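Local coordinates for gram-negative insecticidal protein (Chromobacterium piscinae, PDB 6FBM), which is an insecticidal toxin of the MACPF and beta-tripod families that, by analogy with other MACPF proteins, probably acts by forming pores in target membranes, at residues W407-P412 with Y437-Q442; G414-G419 with S504-K509; F69-K74 with E126-W131; E174-G179 with T271-S276. One frame throughout, in Å; residues are numbered along the deposited sequence.

Contact 1 (W407-P412 with Y437-Q442); sequences WRAIPP and YVCVHQ
Ala409 turns its methyl onto the ring of Tyr437, and the touch is concentrated on one ring carbon: CB of Ala409 is 3.3 Å from CE1 of Tyr437, against 3.9 Å from CZ of the same ring. The approach is oblique. Next along the segments the thiol of Cys439 takes over. Its SG lies 3.7 Å from CB of Pro411 and a looser 4.3 Å from CD of Pro412, while the Ala409 methyl stands 4.1 Å from that sulphur. SG is anti to the carbonyl carbon of Cys439 (chi1 -60°), the rotation that directs the sulphur at the proline pair. One shell out, Trp389 meets the Tyr437 ring edge-to-face and also touches Ala409, and Tyr437 OH is hydrogen-bonded to Gly419 O. The touching parts, 409-412 and 437-439, run 52° apart without a beta bridge; strands 403-410 and 439-441 belong to separate small antiparallel sheets, in the region matching the Vps62 family. Side chains of the strand ends and adjoining loops make this contact, over a modest 169 Å² of buried surface. Because all four contacts are apolar, the attachment is dispersive, and the phenol hydroxyl finds its partner elsewhere.

Contact 2 (G414-G419 with S504-K509); sequences GYRALG and SIACVK
Leu418, Ala506 and Arg416 give up the most surface here, packed around an isolated beta bridge between Ala417 and Ile505. Register advances in the same sense along both segments, from Arg416 beside Ser504 to Leu418 beside Ala506, so the bridged backbones run parallel. Two bonds make the bridge: Ala417 N to Ser504 O at 2.9 Å (166° at the hydrogen) and Ala506 N to Ala417 O at 2.8 Å (157°). Leu418 divides its branches. CD1 packs 3.7 Å from CB of Val508, whereas CD2 sits over the backbone, 3.3 Å from O of Ala506. The methyl of Ala506 meets the base of the arginine, with its CB 3.6 Å from CB of Arg416. That side chain bends at chi2 (-77°), which brings CD back over the backbone of Ser504. Farther out, NH1 of Arg416 donates to its neighbour's carbonyl, Tyr415 O, at 2.9 Å; the acceptor lies in the guanidinium plane, but the donor stands well above the plane of the carbonyl. Strand 415-416 pairs with strand 439-441 and strand 506-508 with strand 445-447, so the bridge ties two small sheets together, and Cys445 is touched by both Leu418 and Ala506. A water links the two segments, giving a hydrogen to Ile505 O at 2.8 Å and accepting a weak bond from Arg416 NE at 3.2 Å.

Contact 3 (F69-K74 with E126-W131); sequences FHSDFK and EAHVLW
The carbonyl of Asp72 accepts the backbone hydrogen of Ala127, with O of Asp72 2.8 Å from N of Ala127 and the bond almost straight at 176°. Asp72 N returns a bond to Ala127 O, and His70 and Val129 form a second mutual pair. Strands 69-74 and 126-129 thus run antiparallel, their directions 160° apart. On the face of His70, Asp72, Ala127 and Val129, the imidazole lies alongside Val129, with CE1 of His70 3.9 Å from CB of Val129. CG of His70 sits between its backbone N and carbonyl carbon (chi1 82°). NE2 of the same ring makes a weak bond to OD1 of Asp72, 3.1 Å. The other face carries Ser71, whose OG stands over one face of the His128 ring, displaced toward the rim and 3.7 Å from ND1 of His128. That ring is anchored by NE2 of His128 donating at 2.9 Å to OE2 of Glu126, which also bonds Tyr206 OH. Long strands 64-78 and 120-134, with helices 81-88, 102-108 and 111-115 between them, fit the MACPF fold, whose helical cluster here unfurls into the first membrane hairpin in pore-forming relatives; a like role is inferred.

Contact 4 (E174-G179 with T271-S276); sequences EAAVGG and TLMDFS
Met273 curls over the glycine pair Gly178-Gly179 through three torsions of like sign: chi1 46° places CG between the backbone N and the carbonyl carbon, chi2 66° folds SD back, and a similar chi3 sets the methyl. CG of Met273 rests 3.4 Å from C of Gly178, SD stands 3.9 Å from CB of Ala176, and CE closes to 3.2 Å from O of Gly179. The thioether thus lies against the backbone of both glycines. Leu272 behaves differently: its CG is anti to the backbone N, and CD1 meets CB of Ala175 at 3.4 Å. Glu174 has CG anti to the backbone N and an extended chain; its OE1 meets OG of Ser276. That hydrogen bond is modelled as very short at 2.5 Å, so its exact length is doubtful; the hydroxyl is also bonded to Glu278 N. The backbones pair in antiparallel register only locally, around Val177 and Gly178, the short strands being 103° apart. Ala176 O takes Met273 N at 2.9 Å, and Gly178 and Thr271 bond each other in both directions. Met273 and Asp274 both face Ala176, a classic beta bulge. Asp274 sends its carboxylate away to Lys74 and Tyr29. The chain turns a corner at Gly178, consistent with the bent sheet of MACPF domains. These backbone bonds imply a fixed strand edge at 271-273, to which the apolar Met273 and Leu272 branches add dispersive packing.

Contacts 1 and 2 lie on one side of the chain's centre and contacts 3 and 4 on the other, with the centres of contacts 1 and 3 about 46 Å apart. Contacts 1 and 2 touch directly, backbone to backbone, where Val440 O is 2.8 Å from Arg416 N. Contacts 3 and 4 share the large MACPF sheet through Leu130 N and Val177 O, 2.7 Å apart. Contacts 1, 2 and 4 are buried; contact 3 is partly buried, with Phe69 and Ser71 exposed. Chemistry follows place: contact 1 is apolar without backbone bonds, whereas the other three are backbone-bonded, contacts 3 and 4 by strand pairing with bulges at Leu130-Trp131 and Met273-Asp274.

Contact 1 (W407-P412 with Y437-Q442)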
# COMPACT_ATOMS: atom_id res chain seq x y z
N TRP A 407 55.53 -37.44 41.91
CA TRP A 407 55.05 -36.20 41.28
C TRP A 407 53.59 -35.92 41.60
O TRP A 407 52.81 -36.85 41.80
CB TRP A 407 55.23 -36.26 39.79
CG TRP A 407 56.62 -36.28 39.32
CD1 TRP A 407 57.43 -37.37 39.21
CD2 TRP A 407 57.38 -35.17 38.82
NE1 TRP A 407 58.65 -37.01 38.71
CE2 TRP A 407 58.64 -35.66 38.46
CE3 TRP A 407 57.11 -33.81 38.66
CZ2 TRP A 407 59.64 -34.84 37.94
CZ3 TRP A 407 58.10 -32.99 38.14
CH2 TRP A 407 59.35 -33.51 37.79
N ARG A 408 53.24 -34.63 41.64
CA ARG A 408 51.87 -34.16 41.81
C ARG A 408 51.44 -33.43 40.60
O ARG A 408 52.21 -32.59 40.07
CB ARG A 408 51.76 -33.07 42.85
CG ARG A 408 51.47 -33.56 44.22
CD ARG A 408 50.22 -32.98 44.81
NE ARG A 408 50.53 -32.67 46.19
CZ ARG A 408 50.73 -33.55 47.18
NH1 ARG A 408 51.02 -33.07 48.37
NH2 ARG A 408 50.61 -34.88 47.02
N ALA A 409 50.20 -33.65 40.21
CA ALA A 409 49.62 -32.81 39.21
C ALA A 409 49.42 -31.43 39.83
O ALA A 409 48.95 -31.30 40.97
CB ALA A 409 48.30 -33.39 38.73
N ILE A 410 49.84 -30.41 39.11
CA ILE A 410 49.48 -29.05 39.43
C ILE A 410 48.15 -28.81 38.71
O ILE A 410 48.12 -28.80 37.47
CB ILE A 410 50.53 -28.02 38.96
CG1 ILE A 410 51.90 -28.33 39.55
CG2 ILE A 410 50.12 -26.62 39.41
CD1 ILE A 410 53.04 -27.60 38.86
N PRO A 411 47.06 -28.65 39.47
CA PRO A 411 45.78 -28.47 38.79
C PRO A 411 45.60 -27.05 38.27
O PRO A 411 46.12 -26.09 38.89
CB PRO A 411 44.74 -28.74 39.88
CG PRO A 411 45.51 -29.08 41.13
CD PRO A 411 46.91 -28.58 40.93
N PRO A 412 44.85 -26.88 37.17
CA PRO A 412 44.44 -25.51 36.80
C PRO A 412 43.50 -24.95 37.85
O PRO A 412 42.94 -25.70 38.64
CB PRO A 412 43.70 -25.69 35.49
CG PRO A 412 43.22 -27.12 35.52
CD PRO A 412 44.22 -27.90 36.30
N TYR A 437 45.76 -38.01 31.87
CA TYR A 437 45.59 -37.59 33.26
C TYR A 437 44.80 -36.29 33.32
O TYR A 437 45.08 -35.34 32.57
CB TYR A 437 46.93 -37.40 33.97
CG TYR A 437 46.82 -37.23 35.47
CD1 TYR A 437 46.55 -36.00 36.03
CD2 TYR A 437 47.01 -38.31 36.33
CE1 TYR A 437 46.44 -35.84 37.41
CE2 TYR A 437 46.93 -38.16 37.71
CZ TYR A 437 46.66 -36.92 38.24
OH TYR A 437 46.58 -36.76 39.60
N VAL A 438 43.85 -36.24 34.25
CA VAL A 438 43.07 -35.05 34.48
C VAL A 438 42.92 -34.78 35.95
O VAL A 438 43.02 -35.69 36.79
CB VAL A 438 41.66 -35.14 33.84
CG1 VAL A 438 41.78 -35.26 32.33
CG2 VAL A 438 40.85 -36.30 34.41
N CYS A 439 42.66 -33.51 36.23
CA CYS A 439 42.17 -33.07 37.52
C CYS A 439 40.68 -32.92 37.42
O CYS A 439 40.12 -32.86 36.33
CB CYS A 439 42.82 -31.74 37.88
SG CYS A 439 44.59 -31.87 37.97
N VAL A 440 40.05 -32.85 38.58
CA VAL A 440 38.61 -32.86 38.71
C VAL A 440 38.22 -31.54 39.33
O VAL A 440 38.93 -31.05 40.20
CB VAL A 440 38.16 -34.03 39.60
CG1 VAL A 440 36.63 -34.08 39.72
CG2 VAL A 440 38.68 -35.34 39.00
N HIS A 441 37.12 -30.95 38.87
CA HIS A 441 36.70 -29.65 39.38
C HIS A 441 36.32 -29.76 40.86
O HIS A 441 35.69 -30.74 41.27
CB HIS A 441 35.55 -29.03 38.57
CG HIS A 441 35.30 -27.59 38.90
ND1 HIS A 441 34.25 -27.18 39.69
CD2 HIS A 441 35.97 -26.46 38.55
CE1 HIS A 441 34.29 -25.86 39.83
NE2 HIS A 441 35.33 -25.41 39.17
N GLN A 442 36.77 -28.77 41.63
CA GLN A 442 36.45 -28.51 43.05
C GLN A 442 35.04 -28.95 43.48
O GLN A 442 34.87 -29.65 44.47
CB GLN A 442 36.64 -26.99 43.26
CG GLN A 442 36.08 -26.34 44.53
CD GLN A 442 36.65 -24.93 44.73
OE1 GLN A 442 37.01 -24.24 43.75
NE2 GLN A 442 36.77 -24.50 46.01

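Contact 2 (G414-G419 with S504-K509)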
# COMPACT_ATOMS: atom_id res chain seq x y z
N GLY A 414 40.80 -23.85 40.19
CA GLY A 414 39.49 -24.43 40.50
C GLY A 414 39.40 -25.95 40.50
O GLY A 414 38.37 -26.48 40.88
N TYR A 415 40.46 -26.64 40.08
CA TYR A 415 40.46 -28.11 40.02
C TYR A 415 41.39 -28.74 41.08
O TYR A 415 42.12 -28.06 41.76
CB TYR A 415 40.84 -28.56 38.62
CG TYR A 415 39.90 -28.10 37.56
CD1 TYR A 415 39.88 -26.76 37.15
CD2 TYR A 415 39.01 -28.99 36.93
CE1 TYR A 415 39.01 -26.33 36.17
CE2 TYR A 415 38.14 -28.56 35.93
CZ TYR A 415 38.14 -27.24 35.56
OH TYR A 415 37.29 -26.83 34.59
N ARG A 416 41.30 -30.06 41.21
CA ARG A 416 42.08 -30.81 42.20
C ARG A 416 42.56 -32.11 41.61
O ARG A 416 41.88 -32.70 40.78
CB ARG A 416 41.18 -31.19 43.39
CG ARG A 416 40.52 -30.04 44.10
CD ARG A 416 41.51 -29.33 44.99
NE ARG A 416 40.80 -28.26 45.68
CZ ARG A 416 40.51 -27.07 45.18
NH1 ARG A 416 40.92 -26.71 43.98
NH2 ARG A 416 39.81 -26.22 45.92
N ALA A 417 43.73 -32.56 42.05
CA ALA A 417 44.24 -33.88 41.68
C ALA A 417 43.81 -34.90 42.73
O ALA A 417 43.66 -34.59 43.90
CB ALA A 417 45.74 -33.84 41.54
N LEU A 418 43.55 -36.13 42.28
CA LEU A 418 43.07 -37.20 43.14
C LEU A 418 44.15 -38.19 43.56
O LEU A 418 43.97 -38.92 44.54
CB LEU A 418 41.94 -37.94 42.47
CG LEU A 418 40.77 -37.09 41.95
CD1 LEU A 418 39.60 -37.99 41.57
CD2 LEU A 418 40.32 -36.06 43.00
N GLY A 419 45.28 -38.20 42.84
CA GLY A 419 46.38 -39.07 43.18
C GLY A 419 47.69 -38.67 42.56
O GLY A 419 47.72 -38.12 41.47
N SER A 504 44.99 -28.54 46.47
CA SER A 504 45.80 -29.25 45.47
C SER A 504 45.30 -30.68 45.24
O SER A 504 45.04 -31.07 44.12
CB SER A 504 47.24 -29.29 45.94
OG SER A 504 47.83 -28.02 45.81
N ILE A 505 45.21 -31.45 46.31
CA ILE A 505 44.76 -32.82 46.26
C ILE A 505 43.41 -32.89 46.91
O ILE A 505 43.15 -32.19 47.89
CB ILE A 505 45.74 -33.78 46.99
CG1 ILE A 505 47.09 -33.82 46.28
CG2 ILE A 505 45.14 -35.18 47.14
CD1 ILE A 505 47.04 -34.59 44.97
N ALA A 506 42.56 -33.75 46.37
CA ALA A 506 41.24 -33.98 46.94
C ALA A 506 40.76 -35.40 46.68
O ALA A 506 41.47 -36.20 46.04
CB ALA A 506 40.26 -32.97 46.38
N CYS A 507 39.58 -35.72 47.21
CA CYS A 507 38.88 -36.96 46.91
C CYS A 507 37.58 -36.64 46.21
O CYS A 507 36.96 -35.62 46.47
CB CYS A 507 38.59 -37.73 48.19
SG CYS A 507 40.03 -38.07 49.17
N VAL A 508 37.14 -37.56 45.35
CA VAL A 508 36.00 -37.34 44.50
C VAL A 508 34.75 -37.89 45.17
O VAL A 508 34.73 -39.05 45.59
CB VAL A 508 36.20 -37.91 43.08
CG1 VAL A 508 36.39 -39.44 43.04
CG2 VAL A 508 35.08 -37.45 42.15
N LYS A 509 33.72 -37.03 45.27
CA LYS A 509 32.43 -37.33 45.91
C LYS A 509 31.66 -38.48 45.24
O LYS A 509 31.62 -38.58 44.00
CB LYS A 509 31.51 -36.11 45.88
CG LYS A 509 31.93 -34.94 46.75
CD LYS A 509 31.03 -33.74 46.44
CE LYS A 509 30.90 -32.76 47.58
NZ LYS A 509 30.03 -31.65 47.11
O HOH W 1 41.66 -29.84 48.31

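Contact 3 (F69-K74 with E126-W131)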
# COMPACT_ATOMS: atom_id res chain seq x y z
N PHE A 69 10.94 7.26 27.29
CA PHE A 69 11.66 6.59 26.23
C PHE A 69 13.07 6.27 26.73
O PHE A 69 13.94 7.13 26.72
CB PHE A 69 11.69 7.48 24.98
CG PHE A 69 12.29 6.80 23.78
CD1 PHE A 69 13.67 6.56 23.71
CD2 PHE A 69 11.49 6.35 22.72
CE1 PHE A 69 14.24 5.89 22.63
CE2 PHE A 69 12.05 5.64 21.66
CZ PHE A 69 13.42 5.44 21.60
N HIS A 70 13.27 5.04 27.20
CA HIS A 70 14.59 4.61 27.70
C HIS A 70 14.74 3.08 27.74
O HIS A 70 13.76 2.35 27.59
CB HIS A 70 14.90 5.24 29.07
CG HIS A 70 14.26 4.51 30.20
ND1 HIS A 70 12.91 4.29 30.27
CD2 HIS A 70 14.82 3.80 31.21
CE1 HIS A 70 12.64 3.55 31.34
NE2 HIS A 70 13.78 3.25 31.94
N SER A 71 15.98 2.65 27.98
CA SER A 71 16.39 1.24 28.05
C SER A 71 16.72 0.82 29.49
O SER A 71 17.57 1.42 30.12
CB SER A 71 17.62 1.00 27.17
OG SER A 71 17.23 0.96 25.82
N ASP A 72 16.02 -0.21 29.98
CA ASP A 72 16.36 -0.85 31.26
C ASP A 72 17.13 -2.10 30.89
O ASP A 72 16.70 -2.92 30.07
CB ASP A 72 15.11 -1.21 32.10
CG ASP A 72 14.49 0.03 32.80
OD1 ASP A 72 15.30 0.88 33.24
OD2 ASP A 72 13.21 0.15 32.92
N PHE A 73 18.29 -2.25 31.51
CA PHE A 73 19.13 -3.42 31.32
C PHE A 73 19.10 -4.24 32.61
O PHE A 73 19.31 -3.72 33.68
CB PHE A 73 20.54 -2.96 31.01
CG PHE A 73 21.45 -4.08 30.67
CD1 PHE A 73 21.50 -4.57 29.37
CD2 PHE A 73 22.28 -4.64 31.65
CE1 PHE A 73 22.35 -5.62 29.06
CE2 PHE A 73 23.13 -5.69 31.35
CZ PHE A 73 23.16 -6.18 30.06
N LYS A 74 18.83 -5.53 32.49
CA LYS A 74 18.69 -6.40 33.67
C LYS A 74 19.35 -7.73 33.40
O LYS A 74 19.23 -8.25 32.30
CB LYS A 74 17.24 -6.67 33.99
CG LYS A 74 16.59 -5.64 34.89
CD LYS A 74 15.10 -5.89 35.13
CE LYS A 74 14.09 -5.18 34.20
NZ LYS A 74 13.08 -4.30 34.85
N GLU A 126 17.18 -6.53 27.73
CA GLU A 126 17.22 -5.13 27.44
C GLU A 126 15.81 -4.74 27.09
O GLU A 126 15.29 -5.14 26.04
CB GLU A 126 18.18 -4.83 26.31
CG GLU A 126 18.34 -3.35 26.10
CD GLU A 126 19.33 -3.02 25.04
OE1 GLU A 126 20.25 -2.26 25.39
OE2 GLU A 126 19.19 -3.48 23.89
N ALA A 127 15.22 -3.95 27.96
CA ALA A 127 13.83 -3.55 27.82
C ALA A 127 13.80 -2.13 27.25
O ALA A 127 14.37 -1.20 27.85
CB ALA A 127 13.13 -3.61 29.17
N HIS A 128 13.17 -1.97 26.08
CA HIS A 128 13.06 -0.68 25.43
C HIS A 128 11.68 -0.14 25.76
O HIS A 128 10.72 -0.40 25.06
CB HIS A 128 13.29 -0.84 23.94
CG HIS A 128 14.70 -1.22 23.59
ND1 HIS A 128 15.53 -0.39 22.86
CD2 HIS A 128 15.43 -2.31 23.91
CE1 HIS A 128 16.71 -0.97 22.73
NE2 HIS A 128 16.68 -2.13 23.35
N VAL A 129 11.60 0.61 26.86
CA VAL A 129 10.32 1.11 27.34
C VAL A 129 9.95 2.35 26.55
O VAL A 129 10.78 3.24 26.39
CB VAL A 129 10.38 1.51 28.83
CG1 VAL A 129 9.02 2.03 29.32
CG2 VAL A 129 10.87 0.33 29.69
N LEU A 130 8.73 2.40 26.04
CA LEU A 130 8.19 3.62 25.47
C LEU A 130 7.33 4.33 26.53
O LEU A 130 7.47 5.53 26.74
CB LEU A 130 7.38 3.29 24.21
CG LEU A 130 8.16 2.49 23.16
CD1 LEU A 130 7.23 2.03 22.07
CD2 LEU A 130 9.32 3.27 22.57
N TRP A 131 6.43 3.59 27.19
CA TRP A 131 5.64 4.14 28.27
C TRP A 131 5.22 3.07 29.25
O TRP A 131 5.35 1.88 28.96
CB TRP A 131 4.40 4.86 27.74
CG TRP A 131 3.63 4.06 26.78
CD1 TRP A 131 2.67 3.17 27.09
CD2 TRP A 131 3.72 4.11 25.36
NE1 TRP A 131 2.11 2.65 25.92
CE2 TRP A 131 2.73 3.25 24.85
CE3 TRP A 131 4.48 4.85 24.47
CZ2 TRP A 131 2.56 3.03 23.49
CZ3 TRP A 131 4.31 4.66 23.12
CH2 TRP A 131 3.36 3.75 22.64

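Contact 4 (E174-G179 with T271-S276)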
# COMPACT_ATOMS: atom_id res chain seq x y z
N GLU A 174 0.16 -2.60 36.35
CA GLU A 174 1.10 -1.65 35.79
C GLU A 174 2.01 -2.42 34.83
O GLU A 174 2.44 -3.53 35.12
CB GLU A 174 1.91 -1.04 36.92
CG GLU A 174 2.67 0.22 36.55
CD GLU A 174 3.42 0.75 37.77
OE1 GLU A 174 4.40 0.09 38.18
OE2 GLU A 174 3.04 1.80 38.34
N ALA A 175 2.30 -1.84 33.68
CA ALA A 175 3.19 -2.50 32.72
C ALA A 175 4.00 -1.52 31.90
O ALA A 175 3.52 -0.43 31.55
CB ALA A 175 2.38 -3.38 31.80
N ALA A 176 5.21 -1.95 31.58
CA ALA A 176 6.04 -1.26 30.63
C ALA A 176 5.62 -1.70 29.23
O ALA A 176 5.43 -2.87 28.98
CB ALA A 176 7.49 -1.60 30.88
N VAL A 177 5.50 -0.72 28.34
CA VAL A 177 5.16 -0.99 26.97
C VAL A 177 6.30 -0.58 26.05
O VAL A 177 6.88 0.48 26.17
CB VAL A 177 3.87 -0.24 26.59
CG1 VAL A 177 3.53 -0.50 25.16
CG2 VAL A 177 2.71 -0.66 27.49
N GLY A 178 6.62 -1.47 25.12
CA GLY A 178 7.64 -1.26 24.10
C GLY A 178 8.10 -2.58 23.53
O GLY A 178 7.29 -3.41 23.13
N GLY A 179 9.42 -2.81 23.51
CA GLY A 179 9.94 -4.13 23.17
C GLY A 179 11.07 -4.53 24.04
O GLY A 179 11.82 -3.69 24.53
N THR A 271 4.27 -3.66 22.83
CA THR A 271 3.40 -4.45 23.70
C THR A 271 3.88 -4.35 25.12
O THR A 271 4.94 -3.81 25.39
CB THR A 271 3.34 -5.95 23.34
OG1 THR A 271 4.63 -6.54 23.59
CG2 THR A 271 3.00 -6.14 21.86
N LEU A 272 3.08 -4.86 26.04
CA LEU A 272 3.50 -5.10 27.39
C LEU A 272 4.74 -5.95 27.24
O LEU A 272 4.73 -6.91 26.50
CB LEU A 272 2.41 -5.83 28.17
CG LEU A 272 2.74 -6.39 29.56
CD1 LEU A 272 1.48 -6.41 30.42
CD2 LEU A 272 3.27 -7.79 29.50
N MET A 273 5.81 -5.56 27.90
CA MET A 273 7.05 -6.30 27.85
C MET A 273 7.90 -6.25 29.12
O MET A 273 8.99 -6.81 29.11
CB MET A 273 7.89 -5.85 26.65
CG MET A 273 8.02 -4.35 26.45
SD MET A 273 8.92 -3.38 27.67
CE MET A 273 10.55 -4.02 27.43
N ASP A 274 7.44 -5.60 30.18
CA ASP A 274 8.21 -5.59 31.41
C ASP A 274 7.32 -5.25 32.58
O ASP A 274 6.27 -4.61 32.45
CB ASP A 274 9.36 -4.58 31.31
CG ASP A 274 10.60 -4.99 32.13
OD1 ASP A 274 10.63 -6.09 32.72
OD2 ASP A 274 11.56 -4.17 32.15
N PHE A 275 7.77 -5.71 33.75
CA PHE A 275 7.06 -5.54 34.99
C PHE A 275 7.94 -4.75 35.93
O PHE A 275 9.18 -4.86 35.88
CB PHE A 275 6.83 -6.89 35.62
CG PHE A 275 5.80 -7.74 34.95
CD1 PHE A 275 4.79 -7.20 34.17
CD2 PHE A 275 5.80 -9.10 35.19
CE1 PHE A 275 3.83 -8.01 33.62
CE2 PHE A 275 4.84 -9.91 34.64
CZ PHE A 275 3.85 -9.36 33.86
N SER A 276 7.27 -3.98 36.79
CA SER A 276 7.89 -3.27 37.88
C SER A 276 7.41 -3.92 39.17
O SER A 276 6.61 -4.86 39.13
CB SER A 276 7.41 -1.82 37.87
OG SER A 276 6.08 -1.73 38.40